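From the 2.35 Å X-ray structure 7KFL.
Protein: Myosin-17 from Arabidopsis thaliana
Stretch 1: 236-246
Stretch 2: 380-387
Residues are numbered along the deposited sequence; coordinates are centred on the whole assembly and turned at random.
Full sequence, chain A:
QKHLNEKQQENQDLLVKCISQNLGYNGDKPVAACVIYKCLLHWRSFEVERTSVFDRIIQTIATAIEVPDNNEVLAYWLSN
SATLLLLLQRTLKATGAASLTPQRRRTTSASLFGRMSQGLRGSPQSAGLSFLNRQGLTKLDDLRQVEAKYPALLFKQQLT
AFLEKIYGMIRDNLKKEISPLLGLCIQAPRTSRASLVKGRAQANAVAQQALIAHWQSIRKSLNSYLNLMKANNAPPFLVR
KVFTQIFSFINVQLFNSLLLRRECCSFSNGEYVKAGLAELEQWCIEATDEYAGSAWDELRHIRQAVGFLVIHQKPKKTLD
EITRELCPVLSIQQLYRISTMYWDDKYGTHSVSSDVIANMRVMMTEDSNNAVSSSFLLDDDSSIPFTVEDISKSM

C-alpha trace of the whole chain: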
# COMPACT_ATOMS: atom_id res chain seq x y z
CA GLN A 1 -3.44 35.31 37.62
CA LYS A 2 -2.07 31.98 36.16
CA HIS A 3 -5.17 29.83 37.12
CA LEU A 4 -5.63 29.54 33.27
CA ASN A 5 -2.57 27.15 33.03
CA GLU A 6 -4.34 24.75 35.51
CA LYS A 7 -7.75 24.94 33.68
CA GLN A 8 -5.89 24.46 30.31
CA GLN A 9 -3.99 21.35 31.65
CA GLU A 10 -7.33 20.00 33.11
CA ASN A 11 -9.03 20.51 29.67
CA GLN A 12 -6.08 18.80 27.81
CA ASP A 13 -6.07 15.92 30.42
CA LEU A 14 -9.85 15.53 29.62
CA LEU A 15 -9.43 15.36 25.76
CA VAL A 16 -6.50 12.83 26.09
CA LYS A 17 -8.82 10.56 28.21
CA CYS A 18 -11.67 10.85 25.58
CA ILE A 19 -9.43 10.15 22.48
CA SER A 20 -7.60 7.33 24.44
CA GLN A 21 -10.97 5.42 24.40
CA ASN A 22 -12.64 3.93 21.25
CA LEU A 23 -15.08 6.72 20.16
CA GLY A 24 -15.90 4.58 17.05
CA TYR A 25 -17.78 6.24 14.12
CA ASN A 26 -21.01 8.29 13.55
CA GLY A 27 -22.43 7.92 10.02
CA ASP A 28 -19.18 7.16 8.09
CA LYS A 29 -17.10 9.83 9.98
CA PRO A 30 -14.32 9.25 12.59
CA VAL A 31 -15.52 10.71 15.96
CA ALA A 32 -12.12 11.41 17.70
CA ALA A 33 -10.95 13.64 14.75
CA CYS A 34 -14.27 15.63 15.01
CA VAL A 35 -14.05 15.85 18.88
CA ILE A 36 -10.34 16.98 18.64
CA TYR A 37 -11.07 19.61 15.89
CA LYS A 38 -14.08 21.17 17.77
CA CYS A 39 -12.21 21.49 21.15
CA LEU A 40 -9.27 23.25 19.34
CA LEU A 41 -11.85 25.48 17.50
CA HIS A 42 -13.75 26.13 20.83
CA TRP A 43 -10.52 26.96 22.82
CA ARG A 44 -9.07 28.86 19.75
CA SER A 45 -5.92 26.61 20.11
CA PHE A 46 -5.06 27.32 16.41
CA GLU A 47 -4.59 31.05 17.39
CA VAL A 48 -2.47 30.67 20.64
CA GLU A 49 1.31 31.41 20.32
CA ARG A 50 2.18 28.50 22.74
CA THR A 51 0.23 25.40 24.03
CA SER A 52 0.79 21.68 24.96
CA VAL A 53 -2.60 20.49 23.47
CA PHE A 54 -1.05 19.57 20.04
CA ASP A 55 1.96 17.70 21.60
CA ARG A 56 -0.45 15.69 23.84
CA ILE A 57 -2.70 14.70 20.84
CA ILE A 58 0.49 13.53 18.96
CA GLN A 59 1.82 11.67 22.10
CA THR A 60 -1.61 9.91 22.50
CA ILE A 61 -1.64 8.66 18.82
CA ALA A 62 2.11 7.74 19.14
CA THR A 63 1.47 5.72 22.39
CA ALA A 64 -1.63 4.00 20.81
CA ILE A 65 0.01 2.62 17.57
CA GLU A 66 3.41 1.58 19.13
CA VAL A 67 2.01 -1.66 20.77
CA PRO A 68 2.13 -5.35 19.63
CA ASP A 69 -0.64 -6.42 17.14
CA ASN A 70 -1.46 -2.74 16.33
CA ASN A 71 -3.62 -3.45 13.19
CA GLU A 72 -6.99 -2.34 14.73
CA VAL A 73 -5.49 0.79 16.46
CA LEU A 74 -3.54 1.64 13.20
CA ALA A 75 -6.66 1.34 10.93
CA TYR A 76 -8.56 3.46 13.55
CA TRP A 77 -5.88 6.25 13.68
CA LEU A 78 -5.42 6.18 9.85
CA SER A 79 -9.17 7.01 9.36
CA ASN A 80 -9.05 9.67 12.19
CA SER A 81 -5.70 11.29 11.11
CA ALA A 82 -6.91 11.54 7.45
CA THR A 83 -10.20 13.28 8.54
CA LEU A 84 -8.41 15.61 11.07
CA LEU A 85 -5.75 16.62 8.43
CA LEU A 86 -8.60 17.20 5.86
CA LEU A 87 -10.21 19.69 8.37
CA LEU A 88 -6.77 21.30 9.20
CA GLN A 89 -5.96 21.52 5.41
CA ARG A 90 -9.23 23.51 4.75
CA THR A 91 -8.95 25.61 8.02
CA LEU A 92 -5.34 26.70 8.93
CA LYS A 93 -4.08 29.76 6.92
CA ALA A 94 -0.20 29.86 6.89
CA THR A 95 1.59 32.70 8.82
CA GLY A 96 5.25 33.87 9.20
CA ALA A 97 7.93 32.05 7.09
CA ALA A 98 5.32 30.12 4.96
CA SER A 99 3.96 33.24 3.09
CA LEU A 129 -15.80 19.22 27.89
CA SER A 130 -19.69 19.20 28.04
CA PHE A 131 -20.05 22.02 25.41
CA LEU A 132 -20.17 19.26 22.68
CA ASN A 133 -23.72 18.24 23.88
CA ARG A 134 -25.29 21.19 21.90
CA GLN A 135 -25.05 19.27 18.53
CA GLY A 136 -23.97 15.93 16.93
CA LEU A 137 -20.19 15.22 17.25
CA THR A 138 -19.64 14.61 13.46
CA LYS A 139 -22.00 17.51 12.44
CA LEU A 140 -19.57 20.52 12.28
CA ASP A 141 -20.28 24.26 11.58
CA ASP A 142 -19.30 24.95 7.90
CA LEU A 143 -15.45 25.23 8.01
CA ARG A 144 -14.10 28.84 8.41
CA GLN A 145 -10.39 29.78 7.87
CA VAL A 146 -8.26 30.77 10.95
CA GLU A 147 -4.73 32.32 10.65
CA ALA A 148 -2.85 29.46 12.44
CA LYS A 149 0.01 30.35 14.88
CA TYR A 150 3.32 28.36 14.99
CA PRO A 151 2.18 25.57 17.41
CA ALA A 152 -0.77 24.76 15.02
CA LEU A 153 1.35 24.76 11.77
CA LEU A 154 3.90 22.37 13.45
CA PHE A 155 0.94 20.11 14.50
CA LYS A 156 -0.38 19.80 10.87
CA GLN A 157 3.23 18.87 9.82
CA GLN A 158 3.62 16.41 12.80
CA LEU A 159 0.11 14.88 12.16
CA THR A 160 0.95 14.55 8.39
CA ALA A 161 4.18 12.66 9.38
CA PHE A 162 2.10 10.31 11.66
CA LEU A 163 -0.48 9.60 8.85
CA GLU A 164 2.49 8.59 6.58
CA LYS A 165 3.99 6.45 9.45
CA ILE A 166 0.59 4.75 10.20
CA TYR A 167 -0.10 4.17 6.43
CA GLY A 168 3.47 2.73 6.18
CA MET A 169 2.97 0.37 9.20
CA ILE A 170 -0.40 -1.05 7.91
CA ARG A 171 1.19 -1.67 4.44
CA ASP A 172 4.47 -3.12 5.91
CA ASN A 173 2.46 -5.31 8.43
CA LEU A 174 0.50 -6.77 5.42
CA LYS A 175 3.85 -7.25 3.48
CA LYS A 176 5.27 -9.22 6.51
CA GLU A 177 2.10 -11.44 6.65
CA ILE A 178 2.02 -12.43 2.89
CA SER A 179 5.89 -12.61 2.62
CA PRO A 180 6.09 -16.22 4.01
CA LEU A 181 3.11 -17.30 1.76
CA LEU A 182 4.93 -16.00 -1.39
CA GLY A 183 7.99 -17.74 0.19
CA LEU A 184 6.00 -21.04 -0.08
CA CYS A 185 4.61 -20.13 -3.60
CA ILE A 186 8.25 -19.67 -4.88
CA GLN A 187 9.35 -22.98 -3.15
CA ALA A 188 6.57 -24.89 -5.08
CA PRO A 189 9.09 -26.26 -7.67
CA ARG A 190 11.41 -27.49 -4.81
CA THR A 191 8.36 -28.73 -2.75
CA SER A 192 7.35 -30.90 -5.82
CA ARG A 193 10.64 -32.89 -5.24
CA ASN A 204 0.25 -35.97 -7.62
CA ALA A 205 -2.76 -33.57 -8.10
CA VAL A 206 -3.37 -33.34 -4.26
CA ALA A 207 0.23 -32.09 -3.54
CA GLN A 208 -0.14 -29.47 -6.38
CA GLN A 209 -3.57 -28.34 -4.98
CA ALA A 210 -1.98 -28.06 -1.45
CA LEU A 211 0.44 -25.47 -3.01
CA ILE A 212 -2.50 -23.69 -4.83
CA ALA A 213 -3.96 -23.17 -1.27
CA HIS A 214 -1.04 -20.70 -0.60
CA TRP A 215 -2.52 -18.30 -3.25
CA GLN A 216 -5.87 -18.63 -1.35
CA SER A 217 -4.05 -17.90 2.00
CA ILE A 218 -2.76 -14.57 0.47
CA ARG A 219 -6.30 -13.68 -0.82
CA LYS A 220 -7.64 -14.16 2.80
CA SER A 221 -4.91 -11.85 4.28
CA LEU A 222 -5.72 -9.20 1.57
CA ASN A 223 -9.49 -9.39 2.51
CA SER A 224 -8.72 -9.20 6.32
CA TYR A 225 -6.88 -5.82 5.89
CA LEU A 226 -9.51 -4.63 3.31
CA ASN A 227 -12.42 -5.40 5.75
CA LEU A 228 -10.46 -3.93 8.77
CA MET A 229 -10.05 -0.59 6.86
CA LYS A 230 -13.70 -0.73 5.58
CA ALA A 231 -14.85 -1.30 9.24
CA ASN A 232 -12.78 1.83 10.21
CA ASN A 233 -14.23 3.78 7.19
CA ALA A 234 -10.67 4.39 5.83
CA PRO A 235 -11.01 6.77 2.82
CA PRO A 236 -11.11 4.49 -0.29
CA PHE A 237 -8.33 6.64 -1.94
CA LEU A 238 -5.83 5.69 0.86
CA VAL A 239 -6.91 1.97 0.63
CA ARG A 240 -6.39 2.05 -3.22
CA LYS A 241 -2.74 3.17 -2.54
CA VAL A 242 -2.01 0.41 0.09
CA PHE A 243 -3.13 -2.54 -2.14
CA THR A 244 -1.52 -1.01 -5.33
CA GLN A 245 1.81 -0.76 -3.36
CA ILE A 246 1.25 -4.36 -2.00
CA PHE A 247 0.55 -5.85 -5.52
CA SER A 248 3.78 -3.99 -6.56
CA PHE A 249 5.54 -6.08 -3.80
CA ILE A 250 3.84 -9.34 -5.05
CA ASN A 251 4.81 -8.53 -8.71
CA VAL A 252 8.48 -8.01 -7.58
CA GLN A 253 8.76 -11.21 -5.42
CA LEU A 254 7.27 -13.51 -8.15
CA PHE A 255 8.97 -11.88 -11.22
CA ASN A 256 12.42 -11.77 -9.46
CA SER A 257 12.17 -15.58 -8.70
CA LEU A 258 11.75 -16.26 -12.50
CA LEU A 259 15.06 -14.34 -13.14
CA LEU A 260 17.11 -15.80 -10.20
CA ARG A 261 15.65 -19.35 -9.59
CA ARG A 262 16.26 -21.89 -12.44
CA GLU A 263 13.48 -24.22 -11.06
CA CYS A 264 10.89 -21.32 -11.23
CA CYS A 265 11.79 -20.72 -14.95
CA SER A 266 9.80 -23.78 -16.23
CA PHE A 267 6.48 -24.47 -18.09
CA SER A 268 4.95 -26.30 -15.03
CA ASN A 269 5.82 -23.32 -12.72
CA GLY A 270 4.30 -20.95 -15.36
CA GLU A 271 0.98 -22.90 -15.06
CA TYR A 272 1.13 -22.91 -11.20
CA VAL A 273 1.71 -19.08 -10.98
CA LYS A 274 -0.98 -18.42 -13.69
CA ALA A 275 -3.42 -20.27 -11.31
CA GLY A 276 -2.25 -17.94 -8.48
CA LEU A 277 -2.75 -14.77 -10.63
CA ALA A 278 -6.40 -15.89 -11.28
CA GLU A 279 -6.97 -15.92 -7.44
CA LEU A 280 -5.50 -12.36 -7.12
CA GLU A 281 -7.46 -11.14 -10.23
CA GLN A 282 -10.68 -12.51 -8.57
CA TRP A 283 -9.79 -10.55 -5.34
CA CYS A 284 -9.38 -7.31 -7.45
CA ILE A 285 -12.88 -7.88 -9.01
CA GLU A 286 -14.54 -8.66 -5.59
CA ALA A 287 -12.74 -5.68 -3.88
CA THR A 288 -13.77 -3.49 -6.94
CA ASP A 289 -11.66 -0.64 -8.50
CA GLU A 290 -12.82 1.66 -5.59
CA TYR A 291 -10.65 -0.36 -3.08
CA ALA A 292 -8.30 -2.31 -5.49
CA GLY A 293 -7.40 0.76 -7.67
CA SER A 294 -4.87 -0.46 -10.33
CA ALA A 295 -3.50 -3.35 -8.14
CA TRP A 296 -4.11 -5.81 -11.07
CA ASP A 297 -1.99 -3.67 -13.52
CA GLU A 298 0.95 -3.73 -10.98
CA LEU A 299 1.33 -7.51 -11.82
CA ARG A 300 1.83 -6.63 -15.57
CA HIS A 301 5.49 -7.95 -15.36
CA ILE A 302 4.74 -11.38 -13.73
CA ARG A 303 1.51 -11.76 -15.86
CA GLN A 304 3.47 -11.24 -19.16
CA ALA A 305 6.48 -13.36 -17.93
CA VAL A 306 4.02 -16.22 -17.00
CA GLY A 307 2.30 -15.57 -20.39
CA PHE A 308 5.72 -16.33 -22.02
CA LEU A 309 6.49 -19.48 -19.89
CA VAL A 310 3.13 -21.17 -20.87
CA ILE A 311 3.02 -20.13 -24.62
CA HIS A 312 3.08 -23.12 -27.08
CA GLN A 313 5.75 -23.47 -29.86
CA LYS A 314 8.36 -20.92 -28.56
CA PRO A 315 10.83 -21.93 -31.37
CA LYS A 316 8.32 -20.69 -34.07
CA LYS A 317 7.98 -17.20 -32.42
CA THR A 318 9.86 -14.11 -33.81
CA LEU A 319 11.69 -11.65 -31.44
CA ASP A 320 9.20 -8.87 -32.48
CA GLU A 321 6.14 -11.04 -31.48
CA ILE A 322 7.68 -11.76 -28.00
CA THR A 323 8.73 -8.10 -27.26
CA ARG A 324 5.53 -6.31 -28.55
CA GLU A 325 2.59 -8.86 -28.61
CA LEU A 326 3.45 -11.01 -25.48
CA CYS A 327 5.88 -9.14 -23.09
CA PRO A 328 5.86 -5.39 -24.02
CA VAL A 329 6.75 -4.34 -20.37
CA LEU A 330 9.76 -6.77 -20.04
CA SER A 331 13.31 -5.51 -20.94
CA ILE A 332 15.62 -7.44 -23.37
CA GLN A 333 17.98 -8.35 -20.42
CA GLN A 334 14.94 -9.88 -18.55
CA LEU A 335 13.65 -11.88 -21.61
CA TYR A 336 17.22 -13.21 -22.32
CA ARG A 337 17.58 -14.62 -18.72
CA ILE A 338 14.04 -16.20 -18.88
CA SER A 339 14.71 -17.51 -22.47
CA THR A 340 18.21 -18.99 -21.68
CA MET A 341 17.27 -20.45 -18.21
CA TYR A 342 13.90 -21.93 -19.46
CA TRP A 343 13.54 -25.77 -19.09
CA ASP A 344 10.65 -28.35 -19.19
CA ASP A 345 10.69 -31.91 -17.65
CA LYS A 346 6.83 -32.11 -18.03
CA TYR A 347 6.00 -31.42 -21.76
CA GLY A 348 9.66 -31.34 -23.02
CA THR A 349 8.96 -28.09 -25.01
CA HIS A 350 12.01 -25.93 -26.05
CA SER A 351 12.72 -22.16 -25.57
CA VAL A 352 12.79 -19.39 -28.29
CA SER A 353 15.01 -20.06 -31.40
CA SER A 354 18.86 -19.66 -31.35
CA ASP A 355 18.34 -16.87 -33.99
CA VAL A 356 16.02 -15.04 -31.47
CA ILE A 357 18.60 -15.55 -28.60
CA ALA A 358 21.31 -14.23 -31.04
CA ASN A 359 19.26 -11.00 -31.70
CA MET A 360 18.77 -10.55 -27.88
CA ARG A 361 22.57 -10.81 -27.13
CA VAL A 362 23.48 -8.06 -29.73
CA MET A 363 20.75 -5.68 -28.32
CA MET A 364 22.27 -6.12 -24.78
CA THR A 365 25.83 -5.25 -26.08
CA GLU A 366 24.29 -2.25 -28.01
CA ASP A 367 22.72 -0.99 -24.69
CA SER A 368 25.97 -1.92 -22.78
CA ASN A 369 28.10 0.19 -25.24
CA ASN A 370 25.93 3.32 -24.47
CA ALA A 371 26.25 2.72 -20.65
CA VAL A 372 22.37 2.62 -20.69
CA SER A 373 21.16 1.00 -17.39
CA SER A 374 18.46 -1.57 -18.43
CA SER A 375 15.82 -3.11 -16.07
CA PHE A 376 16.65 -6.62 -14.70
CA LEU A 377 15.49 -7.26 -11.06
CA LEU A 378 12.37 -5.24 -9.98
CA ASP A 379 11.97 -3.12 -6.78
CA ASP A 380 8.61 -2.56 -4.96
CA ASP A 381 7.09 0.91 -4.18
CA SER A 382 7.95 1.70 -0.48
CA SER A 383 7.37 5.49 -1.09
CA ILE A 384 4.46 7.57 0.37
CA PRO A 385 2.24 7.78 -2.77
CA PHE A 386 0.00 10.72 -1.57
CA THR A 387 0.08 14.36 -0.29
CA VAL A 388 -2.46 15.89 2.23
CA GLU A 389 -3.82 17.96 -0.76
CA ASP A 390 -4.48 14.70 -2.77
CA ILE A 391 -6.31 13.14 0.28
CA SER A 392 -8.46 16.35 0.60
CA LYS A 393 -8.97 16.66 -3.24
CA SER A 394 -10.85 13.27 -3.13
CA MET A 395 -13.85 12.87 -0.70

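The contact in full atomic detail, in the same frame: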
# COMPACT_ATOMS: atom_id res chain seq x y z
N PRO A 236 -11.46 5.44 0.77
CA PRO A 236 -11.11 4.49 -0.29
C PRO A 236 -9.80 4.81 -1.01
O PRO A 236 -9.05 3.89 -1.29
CB PRO A 236 -12.31 4.59 -1.25
CG PRO A 236 -13.47 4.94 -0.35
CD PRO A 236 -12.88 5.83 0.72
N PHE A 237 -9.55 6.10 -1.29
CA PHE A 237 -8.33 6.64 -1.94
C PHE A 237 -7.07 6.08 -1.27
O PHE A 237 -6.18 5.57 -1.98
CB PHE A 237 -8.34 8.17 -1.91
CG PHE A 237 -7.10 8.82 -2.45
CD1 PHE A 237 -5.99 9.02 -1.63
CD2 PHE A 237 -7.02 9.23 -3.77
CE1 PHE A 237 -4.84 9.61 -2.13
CE2 PHE A 237 -5.87 9.83 -4.26
CZ PHE A 237 -4.78 10.02 -3.44
N LEU A 238 -6.99 6.17 0.06
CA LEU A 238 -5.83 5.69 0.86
C LEU A 238 -5.73 4.16 0.76
O LEU A 238 -4.59 3.66 0.75
CB LEU A 238 -5.96 6.13 2.32
CG LEU A 238 -5.43 7.52 2.66
CD1 LEU A 238 -5.20 7.65 4.16
CD2 LEU A 238 -4.15 7.84 1.91
N VAL A 239 -6.86 3.46 0.70
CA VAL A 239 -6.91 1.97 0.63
C VAL A 239 -6.44 1.53 -0.77
O VAL A 239 -5.70 0.54 -0.85
CB VAL A 239 -8.32 1.43 0.97
CG1 VAL A 239 -8.38 -0.09 0.87
CG2 VAL A 239 -8.78 1.88 2.35
N ARG A 240 -6.84 2.26 -1.81
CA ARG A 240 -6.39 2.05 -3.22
C ARG A 240 -4.86 2.07 -3.28
O ARG A 240 -4.29 1.22 -3.98
CB ARG A 240 -6.97 3.10 -4.16
CG ARG A 240 -8.43 2.90 -4.51
CD ARG A 240 -8.84 3.61 -5.79
NE ARG A 240 -8.97 5.05 -5.62
CZ ARG A 240 -9.99 5.68 -5.04
NH1 ARG A 240 -11.01 4.99 -4.54
NH2 ARG A 240 -9.99 6.99 -4.95
N LYS A 241 -4.22 3.02 -2.58
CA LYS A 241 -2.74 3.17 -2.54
C LYS A 241 -2.13 1.91 -1.92
O LYS A 241 -1.28 1.29 -2.58
CB LYS A 241 -2.30 4.40 -1.75
CG LYS A 241 -2.79 5.75 -2.27
CD LYS A 241 -2.83 5.88 -3.78
CE LYS A 241 -3.24 7.27 -4.22
NZ LYS A 241 -3.06 7.47 -5.68
N VAL A 242 -2.58 1.53 -0.72
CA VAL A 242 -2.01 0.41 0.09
C VAL A 242 -1.90 -0.83 -0.80
O VAL A 242 -0.78 -1.37 -0.93
CB VAL A 242 -2.84 0.11 1.36
CG1 VAL A 242 -2.28 -1.08 2.13
CG2 VAL A 242 -2.94 1.31 2.28
N PHE A 243 -3.02 -1.25 -1.39
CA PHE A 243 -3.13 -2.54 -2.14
C PHE A 243 -2.32 -2.45 -3.45
O PHE A 243 -1.68 -3.46 -3.80
CB PHE A 243 -4.59 -2.92 -2.33
CG PHE A 243 -5.23 -3.46 -1.07
CD1 PHE A 243 -4.79 -4.64 -0.51
CD2 PHE A 243 -6.26 -2.77 -0.44
CE1 PHE A 243 -5.35 -5.13 0.66
CE2 PHE A 243 -6.82 -3.26 0.72
CZ PHE A 243 -6.37 -4.44 1.27
N THR A 244 -2.33 -1.29 -4.11
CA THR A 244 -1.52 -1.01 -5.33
C THR A 244 -0.03 -1.19 -4.99
O THR A 244 0.67 -1.84 -5.77
CB THR A 244 -1.81 0.37 -5.92
OG1 THR A 244 -3.20 0.46 -6.21
CG2 THR A 244 -1.02 0.66 -7.17
N GLN A 245 0.41 -0.65 -3.85
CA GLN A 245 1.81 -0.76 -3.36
C GLN A 245 2.11 -2.21 -2.94
O GLN A 245 3.27 -2.62 -3.06
CB GLN A 245 2.06 0.22 -2.20
CG GLN A 245 2.12 1.67 -2.65
CD GLN A 245 2.87 2.56 -1.68
OE1 GLN A 245 2.86 2.35 -0.47
NE2 GLN A 245 3.54 3.57 -2.22
N ILE A 246 1.10 -2.95 -2.46
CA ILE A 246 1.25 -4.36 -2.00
C ILE A 246 1.34 -5.30 -3.22
O ILE A 246 2.14 -6.25 -3.16
CB ILE A 246 0.10 -4.75 -1.05
CG1 ILE A 246 0.25 -4.05 0.31
CG2 ILE A 246 -0.01 -6.26 -0.89
CD1 ILE A 246 1.29 -4.66 1.21
N ASP A 380 9.99 -2.94 -5.36
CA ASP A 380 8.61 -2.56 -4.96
C ASP A 380 8.56 -1.05 -4.70
O ASP A 380 9.63 -0.41 -4.66
CB ASP A 380 8.14 -3.35 -3.73
CG ASP A 380 9.02 -3.20 -2.50
OD1 ASP A 380 9.55 -2.09 -2.28
OD2 ASP A 380 9.18 -4.20 -1.78
N ASP A 381 7.35 -0.51 -4.53
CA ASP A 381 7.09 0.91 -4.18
C ASP A 381 6.92 1.01 -2.66
O ASP A 381 5.85 0.62 -2.16
CB ASP A 381 5.86 1.44 -4.93
CG ASP A 381 5.64 2.93 -4.77
OD1 ASP A 381 6.54 3.61 -4.24
OD2 ASP A 381 4.56 3.40 -5.19
N SER A 382 7.96 1.48 -1.95
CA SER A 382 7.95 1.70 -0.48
C SER A 382 7.85 3.20 -0.18
O SER A 382 8.03 3.58 1.00
CB SER A 382 9.16 1.08 0.17
OG SER A 382 10.30 1.92 0.06
N SER A 383 7.57 4.02 -1.20
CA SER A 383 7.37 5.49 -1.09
C SER A 383 6.00 5.78 -0.48
O SER A 383 5.16 4.88 -0.46
CB SER A 383 7.51 6.14 -2.44
OG SER A 383 6.33 5.96 -3.21
N ILE A 384 5.80 7.01 0.01
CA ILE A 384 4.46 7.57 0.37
C ILE A 384 3.85 8.09 -0.93
O ILE A 384 4.35 9.04 -1.52
CB ILE A 384 4.58 8.66 1.46
CG1 ILE A 384 4.57 8.06 2.87
CG2 ILE A 384 3.48 9.71 1.32
CD1 ILE A 384 5.58 6.96 3.10
N PRO A 385 2.78 7.44 -1.46
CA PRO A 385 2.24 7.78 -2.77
C PRO A 385 1.12 8.84 -2.77
O PRO A 385 0.36 8.87 -3.72
CB PRO A 385 1.69 6.42 -3.20
CG PRO A 385 1.11 5.85 -1.92
CD PRO A 385 2.06 6.32 -0.84
N PHE A 386 1.07 9.70 -1.75
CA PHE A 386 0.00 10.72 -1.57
C PHE A 386 0.53 11.93 -0.80
O PHE A 386 1.45 11.78 0.03
CB PHE A 386 -1.19 10.12 -0.82
CG PHE A 386 -0.87 9.61 0.56
CD1 PHE A 386 -0.90 10.45 1.66
CD2 PHE A 386 -0.54 8.28 0.77
CE1 PHE A 386 -0.60 9.98 2.93
CE2 PHE A 386 -0.24 7.81 2.03
CZ PHE A 386 -0.27 8.66 3.11
N THR A 387 -0.07 13.10 -1.06
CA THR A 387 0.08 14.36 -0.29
C THR A 387 -1.26 14.67 0.39
O THR A 387 -2.29 14.13 -0.06
CB THR A 387 0.56 15.50 -1.19
OG1 THR A 387 -0.38 15.65 -2.25
CG2 THR A 387 1.94 15.25 -1.76

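A single side-chain amide can hold a loop without regular secondary structure against a helix, and in this contact from Myosin-17 one nitrogen donates both hydrogen bonds that cross between the stretches. Both hydrogen bonds between the helical stretch 236-246 and the segment 380-387 start from Gln245 NE2. The stronger runs to a backbone carbonyl: Gln245 NE2 lies 2.7 Å from Ser383 O, with an angle of 164° at the hydrogen, short and nearly straight. The other, to a carboxylate, is weak, with Gln245 NE2 at 3.1 Å from Asp381 OD2 and an angle of 148°. A primary amide carries two hydrogens on its nitrogen, so one group can serve two acceptors at once, and here the acceptors belong to residues two apart in the loop.

The same carbonyl helps explain the orientation of the amide. Gln245 OE1 is 3.4 Å from Ser383 O, but two acceptors cannot bond to each other; the nitrogen makes the closer approach, and the amide oxygen finds its hydrogen bond elsewhere in the structure. Gln245 is buried, and satisfying both ends of its amide offsets the cost of placing a polar group there.

The carboxylate that receives the weak bond is also tied into its own segment. While Asp381 OD2 faces the glutamine, Asp381 OD1 accepts from Ser383, two residues on: Ser383 OG donates to Asp381 OD1 at 2.6 Å, and Ser383 N donates to Asp381 OD1 at 3.2 Å. Asp381 and Ser383 are thus linked to each other as well as to Gln245, and the amide meets a locally braced piece of loop rather than two independent acceptors. The backbones come closest here as well, with Gln245 CA and Asp381 CA 5.6 Å apart.

Farther along, the contact changes from polar to apolar. Pro385 lies between the two regimes: Pro385 CG is 3.3 Å from Gln245 NE2 and 3.7 Å from Lys241 CB, so its ring touches two residues spaced four apart, one helical turn, on the same side of the helix. The lysine contributes aliphatic carbon to this packing, its CA-to-CB bond directed toward the loop, and no hydrogen bond from the lysine to the loop is formed.

Phe386 completes the contact one helical turn closer to the start of the stretch. Leu238 CD2 sits over one face of its ring, 3.8 Å from the centroid and only 10° off the ring normal, a well-centred CH-pi arrangement. Phe237 meets the same residue differently: the edge of its own ring approaches the aliphatic part of Phe386, with Phe237 CE1 3.9 Å from Phe386 CB. In both Phe237 and Leu238 the CA-to-CB bond points sideways relative to the loop, yet the end of the side chain comes nearer.

The general principle is a division of tasks along an irregular segment. Directional bonds from one amide fix the loop at one end, apolar packing fills the other, and the whole buries a modest 385 Å².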